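PDB 3IBT: 1H-3-hydroxy-4-oxoquinoline 2,4-dioxygenase from Pseudomonas putida, which cleaves the ring of 3-hydroxy-1H-quinolin-4-one with molecular oxygen, without a cofactor, giving N-formylanthranilate and carbon monoxide during oxoquinoline degradation. Local coordinates for residues T94-G97 and C98-N101; W192-P195 and L196-M199; P53-R56 and G57-A60; V254-A257 and I258-L262; D200-P203 and Q204-E207. One frame throughout, in Å; residues are numbered along the deposited sequence.

Interaction 1. Residues T94-G97 and C98-N101; sequences TSHG and CWVN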
loop_
_atom_site.group_PDB
_atom_site.type_symbol
_atom_site.label_atom_id
_atom_site.label_comp_id
_atom_site.label_asym_id
_atom_site.label_seq_id
_atom_site.Cartn_x
_atom_site.Cartn_y
_atom_site.Cartn_z
ATOM N N THR A 94 -1.500 0.555 -0.334
ATOM C CA THR A 94 -1.471 0.781 1.096
ATOM C C THR A 94 -0.064 1.038 1.617
ATOM O O THR A 94 0.909 0.370 1.205
ATOM C CB THR A 94 -2.071 -0.425 1.808
ATOM O OG1 THR A 94 -3.438 -0.128 2.090
ATOM C CG2 THR A 94 -1.309 -0.787 3.152
ATOM N N SER A 95 0.050 2.023 2.511
ATOM C CA SER A 95 1.257 2.140 3.302
ATOM C C SER A 95 2.502 2.160 2.388
ATOM O O SER A 95 2.585 3.005 1.500
ATOM C CB SER A 95 1.311 0.971 4.296
ATOM O OG SER A 95 2.398 1.135 5.186
ATOM N N HIS A 96 3.446 1.238 2.588
ATOM C CA HIS A 96 4.700 1.286 1.828
ATOM C C HIS A 96 4.602 0.584 0.480
ATOM O O HIS A 96 5.559 0.599 -0.314
ATOM C CB HIS A 96 5.907 0.917 2.683
ATOM C CG HIS A 96 5.956 1.703 3.946
ATOM N ND1 HIS A 96 6.300 3.044 3.973
ATOM C CD2 HIS A 96 5.614 1.380 5.217
ATOM C CE1 HIS A 96 6.216 3.499 5.214
ATOM N NE2 HIS A 96 5.808 2.511 5.992
ATOM N N GLY A 97 3.417 0.024 0.216
ATOM C CA GLY A 97 3.040 -0.410 -1.129
ATOM C C GLY A 97 3.040 0.784 -2.078
ATOM O O GLY A 97 3.221 0.630 -3.273
ATOM N N CYS A 98 2.863 1.983 -1.548
ATOM C CA CYS A 98 2.821 3.169 -2.362
ATOM C C CYS A 98 4.100 3.488 -3.132
ATOM O O CYS A 98 4.025 3.859 -4.324
ATOM C CB CYS A 98 2.443 4.333 -1.476
ATOM S SG CYS A 98 0.886 3.962 -0.561
ATOM N N TRP A 99 5.258 3.372 -2.469
ATOM C CA TRP A 99 6.542 3.391 -3.166
ATOM C C TRP A 99 6.456 2.572 -4.485
ATOM O O TRP A 99 6.914 3.049 -5.527
ATOM C CB TRP A 99 7.685 2.806 -2.306
ATOM C CG TRP A 99 7.931 3.477 -1.040
ATOM C CD1 TRP A 99 7.567 3.043 0.209
ATOM C CD2 TRP A 99 8.605 4.729 -0.863
ATOM N NE1 TRP A 99 7.953 3.970 1.149
ATOM C CE2 TRP A 99 8.581 5.019 0.523
ATOM C CE3 TRP A 99 9.182 5.660 -1.748
ATOM C CZ2 TRP A 99 9.136 6.187 1.054
ATOM C CZ3 TRP A 99 9.741 6.841 -1.211
ATOM C CH2 TRP A 99 9.711 7.087 0.178
ATOM N N VAL A 100 5.891 1.358 -4.442
ATOM C CA VAL A 100 5.670 0.556 -5.674
ATOM C C VAL A 100 4.685 1.237 -6.672
ATOM O O VAL A 100 4.970 1.394 -7.851
ATOM C CB VAL A 100 5.171 -0.894 -5.319
ATOM C CG1 VAL A 100 4.935 -1.732 -6.559
ATOM C CG2 VAL A 100 6.132 -1.586 -4.325
ATOM N N ASN A 101 3.526 1.637 -6.161
ATOM C CA ASN A 101 2.544 2.410 -6.904
ATOM C C ASN A 101 3.171 3.576 -7.705
ATOM O O ASN A 101 3.039 3.641 -8.944
ATOM C CB ASN A 101 1.505 2.935 -5.913
ATOM C CG ASN A 101 0.298 3.544 -6.585
ATOM O OD1 ASN A 101 0.341 3.922 -7.768
ATOM N ND2 ASN A 101 -0.800 3.660 -5.830
#
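Asn-101 N donates to Gly-97 O over 3.1 Å, the first i to i+4 bond of the helix. Just before it, residues Thr-94 to Gly-97 form a type II' beta turn, closed by Gly-97 N to Thr-94 O at 2.7 Å. Such a sharp strand-turn-helix is the nucleophile elbow of the alpha/beta hydrolase fold. Ser-95 stands at its apex with a positive phi (53°), its side chain close to His-244, the probable proton donor and acceptor; Thr-94 and Ser-95 probably bind substrate, by analogy with relatives.

Side chains tie the turn to the first helical residues. In both His-96 and Trp-99, CG lies anti to the carbonyl carbon (chi1 -59° in Trp-99), which sends the two rings off in the same direction. They run side by side, rim to rim and nearly coplanar, their planes 13° apart. Neither covers the other's face. A weak bond joins Trp-99 NE1 to His-96 ND1 at 3.4 Å, while His-96 O lies at the indole edge, in its plane. A leucine in place of Trp-99 would probably leave His-96 ND1 without this donor and the imidazole freer to turn.

Beyond the elbow, the indole packs edge-to-face with Trp-121 and with Tyr-189 of helix 175-192, and Asn-101 OD1 bonds Thr-116 OG1, linking helix 97-107 to strand 115-119.

Interaction 2. Residues W192-P195 and L196-M199; sequences WGSP and LDRM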
loop_
_atom_site.group_PDB
_atom_site.type_symbol
_atom_site.label_atom_id
_atom_site.label_comp_id
_atom_site.label_asym_id
_atom_site.label_seq_id
_atom_site.Cartn_x
_atom_site.Cartn_y
_atom_site.Cartn_z
ATOM N N TRP A 192 14.780 9.109 -1.221
ATOM C CA TRP A 192 13.869 10.132 -1.718
ATOM C C TRP A 192 13.645 11.203 -0.700
ATOM O O TRP A 192 13.206 12.324 -1.033
ATOM C CB TRP A 192 12.547 9.496 -2.065
ATOM C CG TRP A 192 12.668 8.465 -3.149
ATOM C CD1 TRP A 192 12.638 7.119 -3.001
ATOM C CD2 TRP A 192 12.860 8.714 -4.548
ATOM N NE1 TRP A 192 12.815 6.501 -4.226
ATOM C CE2 TRP A 192 12.949 7.458 -5.190
ATOM C CE3 TRP A 192 12.966 9.886 -5.323
ATOM C CZ2 TRP A 192 13.129 7.327 -6.559
ATOM C CZ3 TRP A 192 13.143 9.759 -6.697
ATOM C CH2 TRP A 192 13.227 8.480 -7.300
ATOM N N GLY A 193 13.954 10.863 0.553
ATOM C CA GLY A 193 13.743 11.773 1.671
ATOM C C GLY A 193 12.378 11.460 2.236
ATOM O O GLY A 193 12.269 11.123 3.409
ATOM N N SER A 194 11.331 11.534 1.409
ATOM C CA SER A 194 9.995 11.307 1.888
ATOM C C SER A 194 9.134 10.993 0.711
ATOM O O SER A 194 9.446 11.389 -0.411
ATOM C CB SER A 194 9.462 12.611 2.485
ATOM O OG SER A 194 9.396 13.575 1.452
ATOM N N PRO A 195 8.003 10.326 0.953
ATOM C CA PRO A 195 6.956 10.279 -0.045
ATOM C C PRO A 195 6.706 11.618 -0.724
ATOM O O PRO A 195 6.595 11.660 -1.930
ATOM C CB PRO A 195 5.760 9.884 0.756
ATOM C CG PRO A 195 6.287 9.036 1.780
ATOM C CD PRO A 195 7.644 9.550 2.145
ATOM N N LEU A 196 6.615 12.717 0.009
ATOM C CA LEU A 196 6.380 14.007 -0.656
ATOM C C LEU A 196 7.441 14.402 -1.703
ATOM O O LEU A 196 7.092 14.934 -2.767
ATOM C CB LEU A 196 6.229 15.132 0.360
ATOM C CG LEU A 196 4.910 15.043 1.116
ATOM C CD1 LEU A 196 5.154 15.718 2.479
ATOM C CD2 LEU A 196 3.730 15.658 0.299
ATOM N N ASP A 197 8.717 14.169 -1.391
ATOM C CA ASP A 197 9.800 14.441 -2.327
ATOM C C ASP A 197 9.760 13.470 -3.468
ATOM O O ASP A 197 9.927 13.849 -4.618
ATOM C CB ASP A 197 11.155 14.314 -1.641
ATOM C CG ASP A 197 11.402 15.412 -0.625
ATOM O OD1 ASP A 197 10.456 16.139 -0.286
ATOM O OD2 ASP A 197 12.555 15.571 -0.166
ATOM N N ARG A 198 9.570 12.197 -3.161
ATOM C CA ARG A 198 9.372 11.219 -4.222
ATOM C C ARG A 198 8.417 11.767 -5.302
ATOM O O ARG A 198 8.801 11.888 -6.470
ATOM C CB ARG A 198 8.855 9.905 -3.622
ATOM C CG ARG A 198 8.480 8.850 -4.601
ATOM C CD ARG A 198 9.556 8.680 -5.592
ATOM N NE ARG A 198 9.430 7.449 -6.370
ATOM C CZ ARG A 198 9.592 7.415 -7.686
ATOM N NH1 ARG A 198 9.494 6.268 -8.351
ATOM N NH2 ARG A 198 9.851 8.546 -8.339
HETATM N N MSE A 199 7.210 12.142 -4.874
HETATM C CA MSE A 199 6.111 12.536 -5.742
HETATM C C MSE A 199 6.436 13.825 -6.466
HETATM O O MSE A 199 6.234 13.952 -7.687
HETATM C CB MSE A 199 4.797 12.664 -4.939
HETATM C CG MSE A 199 4.208 11.315 -4.473
HETATM SE SE MSE A 199 2.492 11.316 -3.412
HETATM C CE MSE A 199 3.103 12.132 -1.693
#
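Arg-198 reaches Trp-192 because CG lies opposite its own backbone N (chi1 174°) and the chain then bends at chi2 (49°), turning the rest of the side chain along the indole. The two side chains run in the same direction. Over one face of the six-membered ring sits Arg-198 CD, 3.5 Å from the ring centroid in a CH-pi contact. Farther out the guanidinium lies flat on the indole, the planes 9° apart, with CZ 4.0 Å from the same centroid: a stacked cation-pi pair.

The backbone that carries them is a tight link between two helices. Helix 175-192 ends at Trp-192, Gly-193 leaves it with positive phi, and Ser-194 is the N-cap of helix 195-200. Its OG accepts from Asp-197 N at 3.0 Å, a capping bond, and its carbonyl O takes Arg-198 N at 2.9 Å. Pro-195 O receives Met-199 N, and CE of Met-199, a selenomethionine, rests 4.3 Å from Pro-195 CB.

Arg-198 NH1 also forms a salt bridge with Glu-106 on helix 97-107. The guanidinium is thus stacked on one face by the indole and paired at NH1 with a carboxylate, so its positive charge is probably compensated although the residue is buried.

Interaction 3. Residues P53-R56 and G57-A60; sequences PDWR and GHDA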
loop_
_atom_site.group_PDB
_atom_site.type_symbol
_atom_site.label_atom_id
_atom_site.label_comp_id
_atom_site.label_asym_id
_atom_site.label_seq_id
_atom_site.Cartn_x
_atom_site.Cartn_y
_atom_site.Cartn_z
ATOM N N PRO A 53 -3.639 -8.520 -5.665
ATOM C CA PRO A 53 -2.435 -9.394 -5.644
ATOM C C PRO A 53 -1.677 -9.593 -4.306
ATOM O O PRO A 53 -1.875 -8.868 -3.345
ATOM C CB PRO A 53 -1.509 -8.776 -6.705
ATOM C CG PRO A 53 -2.107 -7.453 -7.083
ATOM C CD PRO A 53 -3.373 -7.216 -6.301
ATOM N N ASP A 54 -0.842 -10.627 -4.265
ATOM C CA ASP A 54 -0.017 -10.930 -3.090
ATOM C C ASP A 54 1.446 -10.853 -3.485
ATOM O O ASP A 54 1.969 -11.722 -4.208
ATOM C CB ASP A 54 -0.310 -12.327 -2.519
ATOM C CG ASP A 54 -1.789 -12.636 -2.449
ATOM O OD1 ASP A 54 -2.585 -11.646 -2.413
ATOM O OD2 ASP A 54 -2.149 -13.851 -2.416
ATOM N N TRP A 55 2.090 -9.811 -2.986
ATOM C CA TRP A 55 3.492 -9.559 -3.216
ATOM C C TRP A 55 4.376 -10.819 -3.142
ATOM O O TRP A 55 4.071 -11.752 -2.384
ATOM C CB TRP A 55 3.925 -8.556 -2.163
ATOM C CG TRP A 55 3.385 -7.190 -2.368
ATOM C CD1 TRP A 55 2.863 -6.347 -1.413
ATOM C CD2 TRP A 55 3.361 -6.467 -3.596
ATOM N NE1 TRP A 55 2.505 -5.141 -1.986
ATOM C CE2 TRP A 55 2.806 -5.192 -3.324
ATOM C CE3 TRP A 55 3.757 -6.771 -4.904
ATOM C CZ2 TRP A 55 2.622 -4.236 -4.317
ATOM C CZ3 TRP A 55 3.572 -5.816 -5.889
ATOM C CH2 TRP A 55 3.009 -4.564 -5.591
ATOM N N ARG A 56 5.458 -10.839 -3.924
ATOM C CA ARG A 56 6.524 -11.823 -3.710
ATOM C C ARG A 56 6.609 -12.295 -2.257
ATOM O O ARG A 56 6.708 -11.481 -1.350
ATOM C CB ARG A 56 7.885 -11.228 -4.082
ATOM C CG ARG A 56 8.446 -11.740 -5.368
ATOM C CD ARG A 56 9.894 -11.214 -5.635
ATOM N NE ARG A 56 9.974 -10.971 -7.124
ATOM C CZ ARG A 56 10.322 -11.971 -8.050
ATOM N NH1 ARG A 56 10.664 -13.317 -7.650
ATOM N NH2 ARG A 56 10.325 -11.603 -9.385
ATOM N N GLY A 57 6.567 -13.597 -2.019
ATOM C CA GLY A 57 6.804 -14.111 -0.672
ATOM C C GLY A 57 5.611 -14.005 0.245
ATOM O O GLY A 57 5.627 -14.527 1.372
ATOM N N HIS A 58 4.578 -13.329 -0.253
ATOM C CA HIS A 58 3.368 -13.090 0.502
ATOM C C HIS A 58 2.202 -14.015 0.154
ATOM O O HIS A 58 1.138 -13.955 0.780
ATOM C CB HIS A 58 2.968 -11.639 0.347
ATOM C CG HIS A 58 3.884 -10.722 1.076
ATOM N ND1 HIS A 58 4.963 -10.120 0.471
ATOM C CD2 HIS A 58 3.930 -10.358 2.380
ATOM C CE1 HIS A 58 5.611 -9.385 1.361
ATOM N NE2 HIS A 58 5.002 -9.511 2.527
ATOM N N ASP A 59 2.405 -14.883 -0.827
ATOM C CA ASP A 59 1.385 -15.846 -1.172
ATOM C C ASP A 59 1.105 -16.805 0.005
ATOM O O ASP A 59 1.871 -16.849 0.988
ATOM C CB ASP A 59 1.763 -16.589 -2.465
ATOM C CG ASP A 59 3.199 -17.127 -2.457
ATOM O OD1 ASP A 59 4.149 -16.341 -2.136
ATOM O OD2 ASP A 59 3.365 -18.340 -2.804
ATOM N N ALA A 60 -0.012 -17.536 -0.090
ATOM C CA ALA A 60 -0.387 -18.564 0.891
ATOM C C ALA A 60 0.741 -19.584 1.100
ATOM O O ALA A 60 0.778 -20.309 2.103
ATOM C CB ALA A 60 -1.678 -19.269 0.455
#
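Trp-55 to His-58 form a type II beta turn, with Gly-57 at its third position in positive phi (80°) and His-58 N donating to Trp-55 O over 2.7 Å. The turn lies in the loop that follows strand 49-53 of the alpha/beta hydrolase sheet and leads toward helix 70-83.

The imidazole of His-58 folds back over this turn. With CG opposite the carbonyl carbon (chi1 -71°), ND1 comes within reach of two backbone oxygens and makes a weak bond to each: Arg-56 O at 2.9 Å and Trp-55 O at 3.4 Å. Trp-55 O thereby receives both the backbone N and, less well aligned, the ring of the same histidine. The far nitrogen of the ring, NE2, is engaged by the backbone N of Cys-31, a residue that probably binds substrate, as in related enzymes.

The indole of Trp-55 meets the imidazole in an offset edge-to-face pair: the edge of Trp-55 is turned toward the face of His-58, centroids 5.9 Å apart and planes at 73°. An alanine in place of His-58 would probably leave Cys-31 N without its acceptor and open a gap beside the indole of Trp-55. Trp-55 NE1 is itself bonded to Ser-28 O, which helps to fix the ring. Arg-56 leads away to a salt bridge with Asp-76 on helix 70-83, while Asp-54 OD2 bonds Thr-12 on strand 9-16. On the side facing the turn, Asp-54 CB lies 4.0 Å from His-58 O.

Interaction 4. Residues V254-A257 and I258-L262; sequences VAQA and IREFL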
loop_
_atom_site.group_PDB
_atom_site.type_symbol
_atom_site.label_atom_id
_atom_site.label_comp_id
_atom_site.label_asym_id
_atom_site.label_seq_id
_atom_site.Cartn_x
_atom_site.Cartn_y
_atom_site.Cartn_z
ATOM N N VAL A 254 -13.717 4.474 2.663
ATOM C CA VAL A 254 -12.737 4.279 1.601
ATOM C C VAL A 254 -13.380 3.970 0.239
ATOM O O VAL A 254 -12.926 4.461 -0.784
ATOM C CB VAL A 254 -11.717 3.212 1.947
ATOM C CG1 VAL A 254 -10.752 3.019 0.790
ATOM C CG2 VAL A 254 -10.939 3.616 3.160
ATOM N N ALA A 255 -14.449 3.187 0.210
ATOM C CA ALA A 255 -15.006 2.764 -1.071
ATOM C C ALA A 255 -15.569 3.990 -1.762
ATOM O O ALA A 255 -15.510 4.139 -2.999
ATOM C CB ALA A 255 -16.072 1.708 -0.873
ATOM N N GLN A 256 -16.112 4.897 -0.967
ATOM C CA GLN A 256 -16.806 5.996 -1.570
ATOM C C GLN A 256 -15.781 6.958 -2.158
ATOM O O GLN A 256 -16.022 7.575 -3.205
ATOM C CB GLN A 256 -17.715 6.678 -0.563
ATOM C CG GLN A 256 -18.571 7.738 -1.212
ATOM C CD GLN A 256 -19.486 7.150 -2.279
ATOM O OE1 GLN A 256 -19.816 5.936 -2.265
ATOM N NE2 GLN A 256 -19.908 8.002 -3.205
ATOM N N ALA A 257 -14.621 7.042 -1.507
ATOM C CA ALA A 257 -13.541 7.939 -1.907
ATOM C C ALA A 257 -12.882 7.438 -3.174
ATOM O O ALA A 257 -12.566 8.250 -4.065
ATOM C CB ALA A 257 -12.521 8.038 -0.804
ATOM N N ILE A 258 -12.668 6.112 -3.238
ATOM C CA ILE A 258 -12.103 5.457 -4.420
ATOM C C ILE A 258 -13.075 5.671 -5.562
ATOM O O ILE A 258 -12.713 6.177 -6.610
ATOM C CB ILE A 258 -11.832 3.960 -4.190
ATOM C CG1 ILE A 258 -10.687 3.777 -3.196
ATOM C CG2 ILE A 258 -11.482 3.271 -5.505
ATOM C CD1 ILE A 258 -10.518 2.377 -2.729
ATOM N N ARG A 259 -14.336 5.361 -5.310
ATOM C CA ARG A 259 -15.366 5.588 -6.300
ATOM C C ARG A 259 -15.333 6.988 -6.823
ATOM O O ARG A 259 -15.403 7.174 -8.021
ATOM C CB ARG A 259 -16.732 5.333 -5.721
ATOM C CG ARG A 259 -17.471 4.201 -6.374
ATOM C CD ARG A 259 -18.932 4.234 -5.908
ATOM N NE ARG A 259 -19.120 3.863 -4.488
ATOM C CZ ARG A 259 -19.087 2.614 -3.999
ATOM N NH1 ARG A 259 -18.829 1.563 -4.790
ATOM N NH2 ARG A 259 -19.312 2.415 -2.698
ATOM N N GLU A 260 -15.242 7.976 -5.943
ATOM C CA GLU A 260 -15.389 9.355 -6.398
ATOM C C GLU A 260 -14.131 9.897 -7.029
ATOM O O GLU A 260 -14.197 10.671 -7.973
ATOM C CB GLU A 260 -15.844 10.282 -5.293
ATOM C CG GLU A 260 -17.333 10.231 -5.047
ATOM C CD GLU A 260 -17.713 10.785 -3.671
ATOM O OE1 GLU A 260 -16.898 11.609 -3.153
ATOM O OE2 GLU A 260 -18.792 10.398 -3.107
ATOM N N PHE A 261 -12.976 9.506 -6.528
ATOM C CA PHE A 261 -11.786 9.985 -7.147
ATOM C C PHE A 261 -11.595 9.339 -8.513
ATOM O O PHE A 261 -11.115 9.972 -9.462
ATOM C CB PHE A 261 -10.597 9.684 -6.312
ATOM C CG PHE A 261 -9.377 10.298 -6.837
ATOM C CD1 PHE A 261 -8.344 9.517 -7.319
ATOM C CD2 PHE A 261 -9.249 11.694 -6.878
ATOM C CE1 PHE A 261 -7.178 10.115 -7.814
ATOM C CE2 PHE A 261 -8.093 12.314 -7.364
ATOM C CZ PHE A 261 -7.063 11.523 -7.836
ATOM N N LEU A 262 -11.956 8.074 -8.631
ATOM C CA LEU A 262 -11.573 7.389 -9.828
ATOM C C LEU A 262 -12.535 7.637 -10.948
ATOM O O LEU A 262 -12.436 6.960 -11.962
ATOM C CB LEU A 262 -11.417 5.901 -9.600
ATOM C CG LEU A 262 -10.004 5.386 -9.375
ATOM C CD1 LEU A 262 -9.378 6.003 -8.180
ATOM C CD2 LEU A 262 -10.077 3.889 -9.178
#
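Gln-256 joins Arg-259 and Glu-260 on the outer side of helix 251-261, the C-terminal helix of this alpha/beta hydrolase fold. Regular i to i+4 backbone bonds set the framework, among them Ile-258 N to Val-254 O at 3.0 Å and Phe-261 N to Ala-257 O at 2.8 Å.

The polar side chains form a short chain in which one amide uses both ends. A bend at chi2 (61°) turns the Gln-256 amide forward along the helix. Its OE1 accepts from Arg-259 NE over 3.1 Å; the bond is nearly straight and the oxygen lies in the guanidinium plane, yet the donor stands well above the amide's own plane. Its NE2 donates to Glu-260 OE2 at 2.6 Å, meeting the anti side of a carboxylate turned 72° from the amide. Both bonds fit this orientation of the amide and probably hold it. Arg-259 NH1 also has a salt bridge to Asp-47.

Apolar contacts belong to the inner side. There Ala-255 packs on Leu-43 of helix 40-44, and Ile-258 on strands 89-94 and 115-119. Within the helix, the two branched side chains cross at a slant, and Val-254 CG1 comes to 3.6 Å from Ile-258 CD1.

Interaction 5. Residues D200-P203 and Q204-E207; sequences DSLP and QKPE. Unlike the reference sequence in segment 200-203: Asp-200 (reference Glu).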
loop_
_atom_site.group_PDB
_atom_site.type_symbol
_atom_site.label_atom_id
_atom_site.label_comp_id
_atom_site.label_asym_id
_atom_site.label_seq_id
_atom_site.Cartn_x
_atom_site.Cartn_y
_atom_site.Cartn_z
ATOM N N ASP A 200 6.977 14.770 -5.719
ATOM C CA ASP A 200 7.351 16.044 -6.268
ATOM C C ASP A 200 8.421 15.908 -7.397
ATOM O O ASP A 200 8.635 16.824 -8.187
ATOM C CB ASP A 200 7.817 16.929 -5.107
ATOM C CG ASP A 200 7.495 18.437 -5.312
ATOM O OD1 ASP A 200 7.061 18.828 -6.442
ATOM O OD2 ASP A 200 7.688 19.234 -4.334
ATOM N N SER A 201 9.052 14.745 -7.519
ATOM C CA SER A 201 10.131 14.593 -8.473
ATOM C C SER A 201 9.749 13.759 -9.669
ATOM O O SER A 201 10.601 13.439 -10.501
ATOM C CB SER A 201 11.358 13.986 -7.803
ATOM O OG SER A 201 11.180 12.591 -7.677
ATOM N N LEU A 202 8.486 13.374 -9.758
ATOM C CA LEU A 202 8.011 12.795 -11.014
ATOM C C LEU A 202 8.007 13.923 -12.055
ATOM O O LEU A 202 7.679 15.077 -11.733
ATOM C CB LEU A 202 6.622 12.175 -10.875
ATOM C CG LEU A 202 6.329 11.215 -9.723
ATOM C CD1 LEU A 202 4.870 11.143 -9.528
ATOM C CD2 LEU A 202 6.816 9.866 -10.022
ATOM N N PRO A 203 8.448 13.614 -13.290
ATOM C CA PRO A 203 8.454 14.608 -14.404
ATOM C C PRO A 203 7.050 15.085 -14.837
ATOM O O PRO A 203 6.880 16.242 -15.250
ATOM C CB PRO A 203 9.133 13.856 -15.552
ATOM C CG PRO A 203 9.012 12.390 -15.193
ATOM C CD PRO A 203 9.019 12.311 -13.689
ATOM N N GLN A 204 6.072 14.181 -14.758
ATOM C CA GLN A 204 4.697 14.458 -15.112
ATOM C C GLN A 204 3.841 13.816 -14.032
ATOM O O GLN A 204 3.890 12.597 -13.807
ATOM C CB GLN A 204 4.373 13.837 -16.456
ATOM C CG GLN A 204 5.167 14.390 -17.611
ATOM C CD GLN A 204 4.650 13.852 -18.950
ATOM O OE1 GLN A 204 3.732 13.016 -18.982
ATOM N NE2 GLN A 204 5.235 14.332 -20.063
ATOM N N LYS A 205 3.045 14.639 -13.366
ATOM C CA LYS A 205 2.372 14.200 -12.166
ATOM C C LYS A 205 0.920 13.811 -12.421
ATOM O O LYS A 205 0.150 14.603 -12.981
ATOM C CB LYS A 205 2.480 15.287 -11.095
ATOM C CG LYS A 205 3.874 15.405 -10.465
ATOM C CD LYS A 205 4.194 16.843 -10.132
ATOM C CE LYS A 205 5.614 17.278 -10.485
ATOM N NZ LYS A 205 6.571 16.557 -9.636
ATOM N N PRO A 206 0.534 12.579 -12.027
ATOM C CA PRO A 206 -0.877 12.209 -12.031
ATOM C C PRO A 206 -1.611 12.978 -10.977
ATOM O O PRO A 206 -0.983 13.570 -10.097
ATOM C CB PRO A 206 -0.863 10.743 -11.596
ATOM C CG PRO A 206 0.401 10.547 -10.941
ATOM C CD PRO A 206 1.389 11.481 -11.557
ATOM N N GLU A 207 -2.934 12.939 -11.028
ATOM C CA GLU A 207 -3.702 13.320 -9.859
ATOM C C GLU A 207 -3.526 12.174 -8.843
ATOM O O GLU A 207 -3.739 10.984 -9.166
ATOM C CB GLU A 207 -5.147 13.608 -10.232
ATOM C CG GLU A 207 -5.270 14.611 -11.398
ATOM C CD GLU A 207 -4.922 16.078 -11.027
ATOM O OE1 GLU A 207 -5.798 16.750 -10.454
ATOM O OE2 GLU A 207 -3.802 16.579 -11.341
#
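Lys-205 curls back toward Asp-200 and Leu-202 where helix 195-200 ends and the chain turns toward strand 207-212, a helix-to-strand connection of the alpha/beta fold. The side chain is bent at chi2, chi3 and chi4, the last of these at -67°, and this coiling brings the ammonium group to carbonyl oxygens at and just beyond the end of the helix.

Its two main bonds differ in direction. Leu-202 O is met in the carbonyl plane, on a lone pair, with Lys-205 NZ 2.8 Å away. Asp-200 O is approached from above instead: NZ stands 2.5 Å from it, a length uncertain at this resolution, 73° out of that carbonyl plane and away from its lone pairs. A weaker bond to Met-199 O adds a third backbone oxygen. The carboxylate of Asp-200, whose side chain slants across that of Lys-205, contributes a long salt bridge, OD1 to NZ 3.9 Å. At the C-terminal end of the helix, the negative end of its dipole, the positive charge is likely to be stabilised.

Ser-201 OG bonds Arg-198 O, another carbonyl of the helix end. The side chain of Leu-202 packs on Ile-102 and Glu-106 of helix 97-107 and so gives this rather exposed connection a buried side. It meets the ring of Pro-206 at about a right angle, the nearest atoms being Leu-202 CD1 and Pro-206 CD at 4.0 Å.

In the fold
Interaction 1 lies nearest the middle of the chain and is fully buried; from it packing runs out to two others. Val-100 touches Trp-55 of interaction 3, and Trp-99 packs on Trp-192 and Pro-195 of interaction 2. Interaction 2, farther out, is also buried, with Asp-197 exposed. Interactions 2 and 5 cover the two ends of helix 195-200, one an N-cap with an aromatic-cation stack, the other a lysine on carbonyl oxygens. Interaction 4 meets interaction 5 through Phe-261 and Glu-207. Chemistry follows place: the buried turns of interactions 1 and 3 pair rings and backbone near the probable substrate site, whereas interactions 4 and 5, partly exposed, combine charged or amide groups outside with apolar contacts inside.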